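Local coordinates for type 4 fimbrial biogenesis protein PilY1 (Pseudomonas aeruginosa, PDB 3HX6) that takes part in type IV pilus assembly, twitching motility and adhesion to host cells, and probably regulates pilus retraction through binding and release of calcium, at residues H132-D144 against H152-K164. The protein carries 3 engineered substitutions. Residues are numbered along the deposited sequence; the frame is centred on the assembly and turned at random.
Sequences HQFYVDGSPVVAD and HTVLIGSLRAGGK
V141-D144 and T153-I156 pair as the first two strands of a four-stranded antiparallel blade in the C-terminal beta-propeller domain of PilY1. V141 and I156 form a hydrogen-bonded pair, with V141 N to I156 O at 2.9 Å and I156 N to V141 O at 2.6 Å. A143 and V154 repeat the pattern two residues along. V142-L155 and D144-T153 are the non-hydrogen-bonded pairs. Their side chains share one face of the sheet.

On that face L155 CD2 lies against P140 CB at 3.6 Å. V142 CG1 meets L155 CG from the next strand at 4.0 Å. L155 CG stands anti to its own backbone N (chi1 178°), and the forked end reaches both P140 and V142. L97 and Y89 of a neighbouring four-stranded sheet also touch P140 and L155. Further along, T153 OG1 donates to D144 OD1 at 2.9 Å, nearly in line with the C-O bond. R84 NH1 also bonds T153 OG1, while Q59 N and Y74 OH hold D144 OD2.

Beyond the strands, R160 sits in a type II' turn and reaches the end of helix 130-137. R160 NH1 lies 3.2 Å from V136 O, a doubtful hydrogen bond because the model is crowded there. NH2 bonds F195 O. S158 OG accepts from R160 N in an ST turn, and more weakly from R160 NE. A161 CB packs on V136 CG1 at 3.9 Å.

Both carboxylate oxygens of D144 are thus bonded, which should fix its rotation, and the R160 guanidinium may link the helix end to F195.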
ATOM      1  N   HIS A 132      10.677  28.910   8.620  1.00 29.86           N
ATOM      2  CA  HIS A 132       9.672  29.626   9.391  1.00 28.71           C
ATOM      3  C   HIS A 132       8.477  30.029   8.533  1.00 28.93           C
ATOM      4  O   HIS A 132       7.326  29.861   8.941  1.00 26.66           O
ATOM      5  CB  HIS A 132      10.284  30.871  10.036  1.00 28.06           C
ATOM      6  CG  HIS A 132       9.319  31.648  10.872  1.00 27.71           C
ATOM      7  ND1 HIS A 132       8.911  32.924  10.549  1.00 27.98           N
ATOM      8  CD2 HIS A 132       8.663  31.321  12.012  1.00 28.96           C
ATOM      9  CE1 HIS A 132       8.047  33.351  11.452  1.00 29.16           C
ATOM     10  NE2 HIS A 132       7.878  32.396  12.352  1.00 29.28           N
ATOM     11  N   GLN A 133       8.750  30.560   7.345  1.00 28.88           N
ATOM     12  CA  GLN A 133       7.672  30.975   6.457  1.00 30.55           C
ATOM     13  C   GLN A 133       6.862  29.751   6.056  1.00 29.13           C
ATOM     14  O   GLN A 133       5.639  29.817   5.907  1.00 28.14           O
ATOM     15  CB  GLN A 133       8.232  31.657   5.206  1.00 31.87           C
ATOM     16  CG  GLN A 133       7.165  32.321   4.347  1.00 36.83           C
ATOM     17  CD  GLN A 133       6.369  33.363   5.116  1.00 39.84           C
ATOM     18  OE1 GLN A 133       6.936  34.292   5.694  1.00 41.75           O
ATOM     19  NE2 GLN A 133       5.047  33.213   5.128  1.00 40.80           N
ATOM     20  N   PHE A 134       7.551  28.630   5.881  1.00 27.41           N
ATOM     21  CA  PHE A 134       6.878  27.400   5.506  1.00 28.00           C
ATOM     22  C   PHE A 134       5.851  27.046   6.579  1.00 27.17           C
ATOM     23  O   PHE A 134       4.721  26.669   6.266  1.00 28.40           O
ATOM     24  CB  PHE A 134       7.894  26.272   5.339  1.00 29.98           C
ATOM     25  CG  PHE A 134       7.288  24.976   4.889  1.00 33.78           C
ATOM     26  CD1 PHE A 134       6.740  24.091   5.808  1.00 34.96           C
ATOM     27  CD2 PHE A 134       7.245  24.646   3.538  1.00 35.05           C
ATOM     28  CE1 PHE A 134       6.158  22.896   5.390  1.00 36.59           C
ATOM     29  CE2 PHE A 134       6.664  23.453   3.112  1.00 35.90           C
ATOM     30  CZ  PHE A 134       6.119  22.577   4.041  1.00 34.31           C
ATOM     31  N   TYR A 135       6.238  27.181   7.845  1.00 24.23           N
ATOM     32  CA  TYR A 135       5.320  26.888   8.940  1.00 23.02           C
ATOM     33  C   TYR A 135       4.173  27.889   8.958  1.00 23.43           C
ATOM     34  O   TYR A 135       3.007  27.500   9.046  1.00 22.94           O
ATOM     35  CB  TYR A 135       6.037  26.920  10.294  1.00 22.29           C
ATOM     36  CG  TYR A 135       5.081  26.936  11.473  1.00 22.70           C
ATOM     37  CD1 TYR A 135       4.865  28.104  12.205  1.00 22.08           C
ATOM     38  CD2 TYR A 135       4.348  25.796  11.822  1.00 23.27           C
ATOM     39  CE1 TYR A 135       3.940  28.142  13.254  1.00 21.99           C
ATOM     40  CE2 TYR A 135       3.418  25.823  12.869  1.00 19.25           C
ATOM     41  CZ  TYR A 135       3.221  27.003  13.577  1.00 19.84           C
ATOM     42  OH  TYR A 135       2.298  27.053  14.594  1.00 18.01           O
ATOM     43  N   VAL A 136       4.506  29.176   8.870  1.00 21.79           N
ATOM     44  CA  VAL A 136       3.497  30.225   8.892  1.00 24.24           C
ATOM     45  C   VAL A 136       2.451  30.078   7.789  1.00 24.10           C
ATOM     46  O   VAL A 136       1.264  30.234   8.050  1.00 24.46           O
ATOM     47  CB  VAL A 136       4.133  31.627   8.786  1.00 24.77           C
ATOM     48  CG1 VAL A 136       3.040  32.687   8.724  1.00 27.62           C
ATOM     49  CG2 VAL A 136       5.032  31.879   9.984  1.00 26.48           C
ATOM     50  N   ASP A 137       2.883  29.793   6.564  1.00 25.68           N
ATOM     51  CA  ASP A 137       1.934  29.624   5.462  1.00 26.95           C
ATOM     52  C   ASP A 137       1.051  28.420   5.770  1.00 26.80           C
ATOM     53  O   ASP A 137      -0.120  28.377   5.397  1.00 24.97           O
ATOM     54  CB  ASP A 137       2.666  29.404   4.134  1.00 28.53           C
ATOM     55  CG  ASP A 137       3.421  30.639   3.674  1.00 32.93           C
ATOM     56  OD1 ASP A 137       2.971  31.757   3.999  1.00 32.46           O
ATOM     57  OD2 ASP A 137       4.451  30.492   2.977  1.00 34.80           O
ATOM     58  N   GLY A 138       1.637  27.445   6.455  1.00 25.76           N
ATOM     59  CA  GLY A 138       0.912  26.253   6.841  1.00 26.07           C
ATOM     60  C   GLY A 138       0.346  25.410   5.718  1.00 24.87           C
ATOM     61  O   GLY A 138       0.773  25.488   4.567  1.00 23.95           O
ATOM     62  N   SER A 139      -0.630  24.590   6.079  1.00 25.54           N
ATOM     63  CA  SER A 139      -1.291  23.702   5.142  1.00 26.75           C
ATOM     64  C   SER A 139      -2.727  23.494   5.599  1.00 25.45           C
ATOM     65  O   SER A 139      -2.986  23.320   6.789  1.00 25.55           O
ATOM     66  CB  SER A 139      -0.564  22.357   5.104  1.00 28.76           C
ATOM     67  OG  SER A 139      -1.229  21.444   4.253  1.00 36.58           O
ATOM     68  N   PRO A 140      -3.684  23.525   4.663  1.00 24.60           N
ATOM     69  CA  PRO A 140      -5.074  23.322   5.072  1.00 22.88           C
ATOM     70  C   PRO A 140      -5.327  21.857   5.422  1.00 21.59           C
ATOM     71  O   PRO A 140      -4.500  20.987   5.146  1.00 20.21           O
ATOM     72  CB  PRO A 140      -5.859  23.765   3.845  1.00 23.44           C
ATOM     73  CG  PRO A 140      -4.958  23.350   2.720  1.00 23.89           C
ATOM     74  CD  PRO A 140      -3.595  23.797   3.217  1.00 24.95           C
ATOM     75  N   VAL A 141      -6.469  21.598   6.039  1.00 19.93           N
ATOM     76  CA  VAL A 141      -6.844  20.243   6.407  1.00 19.52           C
ATOM     77  C   VAL A 141      -7.957  19.775   5.475  1.00 20.28           C
ATOM     78  O   VAL A 141      -8.928  20.499   5.252  1.00 22.84           O
ATOM     79  CB  VAL A 141      -7.361  20.194   7.859  1.00 17.05           C
ATOM     80  CG1 VAL A 141      -8.091  18.882   8.114  1.00 18.18           C
ATOM     81  CG2 VAL A 141      -6.199  20.349   8.825  1.00 17.24           C
ATOM     82  N   VAL A 142      -7.808  18.581   4.909  1.00 19.22           N
ATOM     83  CA  VAL A 142      -8.844  18.040   4.037  1.00 19.02           C
ATOM     84  C   VAL A 142      -9.341  16.754   4.682  1.00 17.37           C
ATOM     85  O   VAL A 142      -8.556  15.986   5.226  1.00 17.04           O
ATOM     86  CB  VAL A 142      -8.319  17.724   2.611  1.00 19.02           C
ATOM     87  CG1 VAL A 142      -7.768  18.992   1.970  1.00 21.16           C
ATOM     88  CG2 VAL A 142      -7.247  16.640   2.663  1.00 18.56           C
ATOM     89  N   ALA A 143     -10.644  16.526   4.635  1.00 16.25           N
ATOM     90  CA  ALA A 143     -11.196  15.325   5.234  1.00 16.47           C
ATOM     91  C   ALA A 143     -12.575  15.047   4.677  1.00 16.62           C
ATOM     92  O   ALA A 143     -13.203  15.924   4.082  1.00 17.27           O
ATOM     93  CB  ALA A 143     -11.272  15.484   6.756  1.00 17.16           C
ATOM     94  N   ASP A 144     -13.031  13.812   4.846  1.00 15.87           N
ATOM     95  CA  ASP A 144     -14.364  13.446   4.406  1.00 16.89           C
ATOM     96  C   ASP A 144     -15.267  13.683   5.606  1.00 15.94           C
ATOM     97  O   ASP A 144     -14.893  13.384   6.739  1.00 15.05           O
ATOM     98  CB  ASP A 144     -14.420  11.977   3.983  1.00 18.61           C
ATOM     99  CG  ASP A 144     -13.765  11.736   2.635  1.00 19.64           C
ATOM    100  OD1 ASP A 144     -13.507  12.724   1.921  1.00 20.04           O
ATOM    101  OD2 ASP A 144     -13.521  10.565   2.286  1.00 20.66           O
ATOM    102  N   HIS A 152     -19.100  14.392   1.873  1.00 20.01           N
ATOM    103  CA  HIS A 152     -18.419  15.457   1.143  1.00 21.39           C
ATOM    104  C   HIS A 152     -16.962  15.374   1.534  1.00 21.95           C
ATOM    105  O   HIS A 152     -16.615  14.735   2.535  1.00 23.11           O
ATOM    106  CB  HIS A 152     -18.895  16.843   1.590  1.00 22.95           C
ATOM    107  CG  HIS A 152     -20.375  17.032   1.544  1.00 26.24           C
ATOM    108  ND1 HIS A 152     -21.020  17.587   0.459  1.00 28.00           N
ATOM    109  CD2 HIS A 152     -21.338  16.745   2.451  1.00 26.35           C
ATOM    110  CE1 HIS A 152     -22.318  17.633   0.702  1.00 28.34           C
ATOM    111  NE2 HIS A 152     -22.538  17.128   1.902  1.00 27.01           N
ATOM    112  N   THR A 153     -16.111  16.011   0.740  1.00 19.63           N
ATOM    113  CA  THR A 153     -14.700  16.089   1.068  1.00 20.07           C
ATOM    114  C   THR A 153     -14.573  17.574   1.349  1.00 20.27           C
ATOM    115  O   THR A 153     -14.922  18.411   0.509  1.00 19.51           O
ATOM    116  CB  THR A 153     -13.780  15.703  -0.097  1.00 21.23           C
ATOM    117  OG1 THR A 153     -13.973  14.321  -0.425  1.00 21.08           O
ATOM    118  CG2 THR A 153     -12.326  15.912   0.309  1.00 20.94           C
ATOM    119  N   VAL A 154     -14.115  17.909   2.546  1.00 18.77           N
ATOM    120  CA  VAL A 154     -13.995  19.306   2.916  1.00 19.54           C
ATOM    121  C   VAL A 154     -12.544  19.713   3.115  1.00 18.30           C
ATOM    122  O   VAL A 154     -11.667  18.870   3.283  1.00 15.91           O
ATOM    123  CB  VAL A 154     -14.788  19.597   4.215  1.00 21.52           C
ATOM    124  CG1 VAL A 154     -14.115  18.912   5.408  1.00 19.62           C
ATOM    125  CG2 VAL A 154     -14.881  21.091   4.450  1.00 26.75           C
ATOM    126  N   LEU A 155     -12.309  21.018   3.077  1.00 16.79           N
ATOM    127  CA  LEU A 155     -10.986  21.579   3.279  1.00 17.89           C
ATOM    128  C   LEU A 155     -11.159  22.713   4.279  1.00 16.85           C
ATOM    129  O   LEU A 155     -11.977  23.603   4.080  1.00 15.63           O
ATOM    130  CB  LEU A 155     -10.408  22.110   1.956  1.00 18.72           C
ATOM    131  CG  LEU A 155      -9.032  22.785   2.023  1.00 20.39           C
ATOM    132  CD1 LEU A 155      -8.380  22.786   0.649  1.00 21.61           C
ATOM    133  CD2 LEU A 155      -9.179  24.201   2.553  1.00 19.25           C
ATOM    134  N   ILE A 156     -10.411  22.653   5.373  1.00 16.67           N
ATOM    135  CA  ILE A 156     -10.487  23.685   6.386  1.00 18.66           C
ATOM    136  C   ILE A 156      -9.186  24.484   6.360  1.00 18.93           C
ATOM    137  O   ILE A 156      -8.098  23.926   6.474  1.00 19.61           O
ATOM    138  CB  ILE A 156     -10.726  23.079   7.798  1.00 18.56           C
ATOM    139  CG1 ILE A 156     -12.099  22.392   7.851  1.00 23.11           C
ATOM    140  CG2 ILE A 156     -10.727  24.179   8.849  1.00 16.98           C
ATOM    141  CD1 ILE A 156     -12.205  21.140   7.050  1.00 25.49           C
ATOM    142  N   GLY A 157      -9.308  25.793   6.178  1.00 19.20           N
ATOM    143  CA  GLY A 157      -8.131  26.642   6.133  1.00 20.55           C
ATOM    144  C   GLY A 157      -8.238  27.770   7.134  1.00 20.34           C
ATOM    145  O   GLY A 157      -9.234  27.875   7.842  1.00 20.43           O
ATOM    146  N   SER A 158      -7.214  28.612   7.214  1.00 21.34           N
ATOM    147  CA  SER A 158      -7.258  29.736   8.145  1.00 21.36           C
ATOM    148  C   SER A 158      -6.466  30.897   7.563  1.00 20.24           C
ATOM    149  O   SER A 158      -5.705  30.714   6.615  1.00 19.80           O
ATOM    150  CB  SER A 158      -6.671  29.344   9.503  1.00 19.19           C
ATOM    151  OG  SER A 158      -5.260  29.450   9.500  1.00 21.67           O
ATOM    152  N   LEU A 159      -6.655  32.082   8.135  1.00 20.60           N
ATOM    153  CA  LEU A 159      -5.964  33.279   7.676  1.00 21.59           C
ATOM    154  C   LEU A 159      -4.499  33.285   8.107  1.00 23.34           C
ATOM    155  O   LEU A 159      -3.745  34.199   7.765  1.00 22.96           O
ATOM    156  CB  LEU A 159      -6.666  34.529   8.214  1.00 22.10           C
ATOM    157  CG  LEU A 159      -8.171  34.611   7.942  1.00 23.29           C
ATOM    158  CD1 LEU A 159      -8.696  35.983   8.347  1.00 22.62           C
ATOM    159  CD2 LEU A 159      -8.440  34.360   6.463  1.00 25.80           C
ATOM    160  N   ARG A 160      -4.103  32.263   8.864  1.00 23.28           N
ATOM    161  CA  ARG A 160      -2.727  32.148   9.335  1.00 25.00           C
ATOM    162  C   ARG A 160      -2.351  33.389  10.150  1.00 24.40           C
ATOM    163  O   ARG A 160      -3.088  33.788  11.051  1.00 23.09           O
ATOM    164  CB  ARG A 160      -1.789  32.002   8.135  1.00 28.13           C
ATOM    165  CG  ARG A 160      -2.127  30.841   7.205  1.00 30.82           C
ATOM    166  CD  ARG A 160      -1.395  29.581   7.619  1.00 30.61           C
ATOM    167  NE  ARG A 160      -2.143  28.738   8.536  1.00 31.18           N
ATOM    168  CZ  ARG A 160      -1.580  27.850   9.349  1.00 32.93           C
ATOM    169  NH1 ARG A 160      -0.260  27.698   9.366  1.00 30.88           N
ATOM    170  NH2 ARG A 160      -2.339  27.096  10.131  1.00 33.73           N
ATOM    171  N   ALA A 161      -1.217  34.005   9.823  1.00 24.16           N
ATOM    172  CA  ALA A 161      -0.767  35.201  10.537  1.00 24.13           C
ATOM    173  C   ALA A 161      -1.409  36.465   9.976  1.00 23.99           C
ATOM    174  O   ALA A 161      -1.288  37.544  10.559  1.00 26.13           O
ATOM    175  CB  ALA A 161       0.753  35.313  10.464  1.00 22.64           C
ATOM    176  N   GLY A 162      -2.106  36.326   8.852  1.00 22.83           N
ATOM    177  CA  GLY A 162      -2.738  37.470   8.219  1.00 23.07           C
ATOM    178  C   GLY A 162      -3.934  38.040   8.954  1.00 23.49           C
ATOM    179  O   GLY A 162      -4.218  39.235   8.855  1.00 23.36           O
ATOM    180  N   GLY A 163      -4.642  37.187   9.685  1.00 22.93           N
ATOM    181  CA  GLY A 163      -5.807  37.637  10.426  1.00 22.52           C
ATOM    182  C   GLY A 163      -6.353  36.520  11.292  1.00 23.29           C
ATOM    183  O   GLY A 163      -5.833  35.406  11.267  1.00 22.99           O
ATOM    184  N   LYS A 164      -7.393  36.815  12.064  1.00 21.68           N
ATOM    185  CA  LYS A 164      -7.999  35.818  12.933  1.00 21.59           C
ATOM    186  C   LYS A 164      -9.250  35.293  12.246  1.00 21.94           C
ATOM    187  O   LYS A 164     -10.323  35.890  12.329  1.00 23.02           O
ATOM    188  CB  LYS A 164      -8.348  36.444  14.282  1.00 23.46           C
ATOM    189  CG  LYS A 164      -7.139  37.038  14.998  1.00 25.96           C
ATOM    190  CD  LYS A 164      -7.550  37.854  16.213  1.00 32.22           C
ATOM    191  CE  LYS A 164      -6.332  38.425  16.919  1.00 34.16           C
ATOM    192  NZ  LYS A 164      -6.712  39.295  18.070  1.00 38.61           N
TER